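Local coordinates for sensor protein (Pseudomonas syringae pv. tomato, PDB 2R8R) that probably serves as an ATP-dependent histidine kinase sensor of a two-component system, this chain being its N-terminal region, at residues V17-A22 / T123-H128; K8-A13 / D158-D163. All coordinates share one frame; numbering follows the deposited sequence.

Interaction 1 of 2, residues V17-A22 / T123-H128; sequences VGKTYA and TVNVQH. With SO4 (sulfate ion), chain C.
Two nitrogen donors face each other at the heart of this contact: Lys19 NZ lies only 2.8 Å from Asn125 ND2, with no hydrogen bond between them. Both have acceptors in other directions. The amide group reaches weakly to Gly12 O, while the ammonium gives its short bond, 2.5 Å from NZ to O3, to a sulfate ion. Water 1 reconciles the pair, accepting from Lys19 NZ and donating to Asn125 OD1 at 2.6 Å. The lysine chain leaves the helix extended as far as CD, which passes 3.5 Å from Val124 O. Bends at chi3 (-65°) and chi4 (-57°) then turn NZ back onto the anion, and the lysine and asparagine side chains cross almost perpendicularly. Ala13 to Thr20 fit the Walker A pattern [AG]xxxxGK[ST], and the sulfate, probably from the crystallisation liquor, sits in a loop consistent with a P-loop and its nucleotide phosphate site. Backbone amides line it: Lys19 N points to O3, and Thr20 N gives O4 a nearly straight bond (3.0 Å, 169°) at the first turn of the helix, whose N-cap is Gly18. Positive charge and helix end together would stabilise the anion. On the strand side, Thr123 lays its methyl CG2 against Lys19 CB at 4.0 Å, while its hydroxyl turns to Asp91, which also holds Thr20 OG1.

Interaction 2 of 2, residues K8-A13 / D158-D163; sequences KVFLGA and DLVLID
Four backbone hydrogen bonds join segments 8-13 and 158-163, whose strands run parallel, 17° apart. Val9 N donates to Asp158 O and Val160 N to Val9 O (2.9 Å); Leu11 N then takes Val160 O, and Ile162 N closes the ladder on Leu11 O at 2.8 Å with an almost linear N-H (178°). The last three donors approach nearly along the C=O axis, whereas Val9 N stands above the carbonyl plane of Asp158. Weaker CA-H...O contacts fill in between, such as Lys8 CA to Asp158 O at 3.3 Å. Strand 158-161 is an outermost strand of the five-stranded parallel sheet, and 7-12, which leads into the probable P-loop, separates it from 119-125; this order fits the ASCE branch of P-loop NTPases. Apolar side chains pair on both faces. On one, Leu159 lies alongside Val9, bringing CD1 to 4.0 Å from Val9 CB; Leu11 CD2 touches both Leu159 CD2 and Leu161 CD1, and Leu11 and Leu161 also contact helix 194-209. On the other, Val160 lies alongside Phe10, and Ile162, from the end of the ladder, brings CD1 to the edge of the ring, 4.0 Å from Phe10 CD1; Ala22, Met23 and Ala26 of helix 19-32 also touch the phenylalanine. The extended Lys8 chain crosses obliquely past Asp158 CB, their charged ends not in contact. Beyond the ladder, water 2 links Ala13 N to Ile162 O.

Interactions 1 and 2 have centres about 7 Å apart and share the sheet, where strands 119-125 and 7-12 are neighbours. Gly12 joins them: its N lies 3.1 Å from Val124 O and its O lies 2.8 Å from Val126 N, both probable hydrogen bonds. Segment 8-13 therefore pairs with 158-163 on one edge and with 123-128 on the other, then runs on through the probable P-loop into segment 17-22. A second touch comes at the loop, where Val17 O packs 3.4 Å from Ile162 CG2. Interaction 2 thus involves the strand that leads into the loop around the sulfate, while interaction 1 meets the anion directly.

Interaction 1 of 2, residues V17-A22 / T123-H128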
# COMPACT_ATOMS: atom_id res chain seq x y z
N VAL A 17 -0.25 1.22 10.86
CA VAL A 17 -1.64 1.15 11.32
C VAL A 17 -2.32 -0.20 11.07
O VAL A 17 -3.37 -0.47 11.64
CB VAL A 17 -2.51 2.33 10.76
CG1 VAL A 17 -1.95 3.66 11.29
CG2 VAL A 17 -2.63 2.29 9.19
N GLY A 18 -1.67 -1.07 10.30
CA GLY A 18 -2.18 -2.42 10.03
C GLY A 18 -2.83 -2.65 8.70
O GLY A 18 -3.59 -3.59 8.53
N LYS A 19 -2.53 -1.83 7.72
CA LYS A 19 -3.11 -1.95 6.36
C LYS A 19 -2.80 -3.29 5.70
O LYS A 19 -3.71 -3.97 5.19
CB LYS A 19 -2.55 -0.86 5.45
CG LYS A 19 -2.88 0.57 5.83
CD LYS A 19 -2.28 1.55 4.76
CE LYS A 19 -0.72 1.59 4.67
NZ LYS A 19 -0.12 1.95 6.03
N THR A 20 -1.52 -3.66 5.68
CA THR A 20 -1.10 -4.90 5.03
C THR A 20 -1.67 -6.14 5.69
O THR A 20 -2.18 -7.01 5.02
CB THR A 20 0.40 -5.03 5.00
OG1 THR A 20 0.91 -3.98 4.20
CG2 THR A 20 0.81 -6.33 4.38
N TYR A 21 -1.61 -6.18 7.02
CA TYR A 21 -2.22 -7.27 7.76
C TYR A 21 -3.73 -7.41 7.42
O TYR A 21 -4.21 -8.52 7.19
CB TYR A 21 -2.02 -7.04 9.26
CG TYR A 21 -2.47 -8.21 10.12
CD1 TYR A 21 -1.60 -9.26 10.36
CD2 TYR A 21 -3.74 -8.27 10.68
CE1 TYR A 21 -1.95 -10.33 11.13
CE2 TYR A 21 -4.11 -9.37 11.47
CZ TYR A 21 -3.19 -10.40 11.67
OH TYR A 21 -3.45 -11.53 12.43
N ALA A 22 -4.45 -6.29 7.42
CA ALA A 22 -5.87 -6.27 7.05
C ALA A 22 -6.11 -6.82 5.64
O ALA A 22 -6.98 -7.66 5.43
CB ALA A 22 -6.49 -4.88 7.21
N THR A 123 -3.04 -1.23 -0.73
CA THR A 123 -2.91 -0.39 0.46
C THR A 123 -2.35 0.97 0.06
O THR A 123 -1.57 1.07 -0.90
CB THR A 123 -1.99 -1.04 1.46
OG1 THR A 123 -0.69 -1.10 0.88
CG2 THR A 123 -2.47 -2.47 1.80
N VAL A 124 -2.76 2.01 0.77
CA VAL A 124 -2.17 3.30 0.59
C VAL A 124 -2.32 4.12 1.87
O VAL A 124 -3.34 4.03 2.56
CB VAL A 124 -2.83 4.04 -0.59
CG1 VAL A 124 -4.26 4.57 -0.22
CG2 VAL A 124 -1.89 5.16 -1.12
N ASN A 125 -1.28 4.92 2.18
CA ASN A 125 -1.36 5.97 3.21
C ASN A 125 -1.92 7.27 2.66
O ASN A 125 -1.65 7.62 1.52
CB ASN A 125 -0.01 6.21 3.87
CG ASN A 125 0.38 5.09 4.76
OD1 ASN A 125 1.52 4.60 4.71
ND2 ASN A 125 -0.56 4.64 5.54
N VAL A 126 -2.67 7.98 3.48
CA VAL A 126 -3.43 9.14 3.01
C VAL A 126 -2.55 10.27 2.45
O VAL A 126 -3.01 11.02 1.59
CB VAL A 126 -4.35 9.69 4.10
CG1 VAL A 126 -3.56 10.40 5.19
CG2 VAL A 126 -5.36 10.59 3.48
N GLN A 127 -1.30 10.36 2.92
CA GLN A 127 -0.35 11.42 2.53
C GLN A 127 -0.03 11.49 1.03
O GLN A 127 0.40 12.55 0.52
CB GLN A 127 0.99 11.24 3.27
CG GLN A 127 1.67 9.92 2.95
CD GLN A 127 2.88 9.63 3.80
OE1 GLN A 127 3.96 10.10 3.44
NE2 GLN A 127 2.73 8.84 4.92
N HIS A 128 -0.21 10.36 0.34
CA HIS A 128 0.12 10.24 -1.07
C HIS A 128 -0.88 10.87 -2.00
O HIS A 128 -0.56 11.16 -3.13
CB HIS A 128 0.34 8.77 -1.43
CG HIS A 128 1.46 8.14 -0.67
ND1 HIS A 128 2.79 8.39 -0.95
CD2 HIS A 128 1.44 7.32 0.40
CE1 HIS A 128 3.54 7.72 -0.10
NE2 HIS A 128 2.75 7.06 0.73
S SO4 C . 0.90 -0.95 7.73
O1 SO4 C . 2.05 -0.16 7.39
O2 SO4 C . 1.02 -1.68 8.95
O3 SO4 C . -0.16 0.07 7.73
O4 SO4 C . 0.78 -2.04 6.75
O HOH W 1 2.44 2.18 5.14

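Interaction 2 of 2, residues K8-A13 / D158-D163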
# COMPACT_ATOMS: atom_id res chain seq x y z
N LYS A 8 -10.20 -2.87 -4.33
CA LYS A 8 -10.40 -2.55 -2.92
C LYS A 8 -9.13 -1.93 -2.33
O LYS A 8 -8.05 -2.52 -2.37
CB LYS A 8 -10.82 -3.80 -2.14
CG LYS A 8 -11.20 -3.53 -0.69
CD LYS A 8 -11.62 -4.79 0.04
CE LYS A 8 -12.12 -4.43 1.48
NZ LYS A 8 -12.48 -5.61 2.41
N VAL A 9 -9.26 -0.71 -1.80
CA VAL A 9 -8.16 0.03 -1.19
C VAL A 9 -8.31 -0.02 0.31
O VAL A 9 -9.35 0.36 0.83
CB VAL A 9 -8.16 1.51 -1.63
CG1 VAL A 9 -6.93 2.34 -1.01
CG2 VAL A 9 -8.24 1.62 -3.16
N PHE A 10 -7.27 -0.52 0.99
CA PHE A 10 -7.14 -0.40 2.45
C PHE A 10 -6.38 0.89 2.72
O PHE A 10 -5.19 0.96 2.47
CB PHE A 10 -6.43 -1.60 3.03
CG PHE A 10 -7.19 -2.90 2.83
CD1 PHE A 10 -7.98 -3.44 3.88
CD2 PHE A 10 -7.14 -3.58 1.61
CE1 PHE A 10 -8.68 -4.66 3.68
CE2 PHE A 10 -7.84 -4.80 1.42
CZ PHE A 10 -8.59 -5.34 2.45
N LEU A 11 -7.11 1.90 3.18
CA LEU A 11 -6.59 3.24 3.44
C LEU A 11 -6.17 3.41 4.90
O LEU A 11 -6.90 2.98 5.80
CB LEU A 11 -7.65 4.29 3.12
CG LEU A 11 -7.33 5.77 3.45
CD1 LEU A 11 -6.19 6.32 2.53
CD2 LEU A 11 -8.63 6.63 3.34
N GLY A 12 -5.03 4.06 5.12
CA GLY A 12 -4.52 4.30 6.46
C GLY A 12 -3.92 5.69 6.58
O GLY A 12 -3.60 6.31 5.56
N ALA A 13 -3.75 6.18 7.82
CA ALA A 13 -3.15 7.49 8.13
C ALA A 13 -1.61 7.52 8.01
O ALA A 13 -1.02 8.56 7.75
CB ALA A 13 -3.55 7.93 9.54
N ASP A 158 -14.26 -0.41 -3.78
CA ASP A 158 -14.42 -0.52 -2.34
C ASP A 158 -13.24 0.22 -1.67
O ASP A 158 -12.12 0.18 -2.15
CB ASP A 158 -14.34 -2.01 -1.92
CG ASP A 158 -15.69 -2.74 -1.88
OD1 ASP A 158 -16.77 -2.12 -1.57
OD2 ASP A 158 -15.64 -3.99 -2.10
N LEU A 159 -13.54 0.89 -0.57
CA LEU A 159 -12.51 1.51 0.23
C LEU A 159 -12.76 1.16 1.69
O LEU A 159 -13.89 1.31 2.19
CB LEU A 159 -12.52 3.04 0.03
CG LEU A 159 -11.40 3.80 0.76
CD1 LEU A 159 -10.44 4.44 -0.24
CD2 LEU A 159 -11.97 4.85 1.66
N VAL A 160 -11.73 0.69 2.37
CA VAL A 160 -11.83 0.46 3.81
C VAL A 160 -10.78 1.25 4.57
O VAL A 160 -9.59 1.21 4.22
CB VAL A 160 -11.84 -1.08 4.18
CG1 VAL A 160 -10.65 -1.78 3.68
CG2 VAL A 160 -11.98 -1.29 5.67
N LEU A 161 -11.22 2.01 5.58
CA LEU A 161 -10.32 2.69 6.53
C LEU A 161 -9.80 1.77 7.62
O LEU A 161 -10.58 1.14 8.33
CB LEU A 161 -11.03 3.91 7.17
CG LEU A 161 -10.22 4.83 8.10
CD1 LEU A 161 -9.03 5.43 7.34
CD2 LEU A 161 -11.17 5.92 8.74
N ILE A 162 -8.47 1.66 7.70
CA ILE A 162 -7.78 0.92 8.74
C ILE A 162 -7.26 2.00 9.69
O ILE A 162 -6.43 2.83 9.33
CB ILE A 162 -6.64 0.03 8.19
CG1 ILE A 162 -7.19 -0.89 7.08
CG2 ILE A 162 -5.90 -0.73 9.31
CD1 ILE A 162 -8.20 -1.87 7.53
N ASP A 163 -7.83 2.01 10.90
CA ASP A 163 -7.64 3.09 11.84
C ASP A 163 -6.82 2.57 13.04
O ASP A 163 -6.88 1.40 13.39
CB ASP A 163 -9.02 3.60 12.26
CG ASP A 163 -8.97 4.75 13.23
OD1 ASP A 163 -8.19 5.71 13.03
OD2 ASP A 163 -9.78 4.73 14.16
O HOH W 2 -5.27 5.10 9.94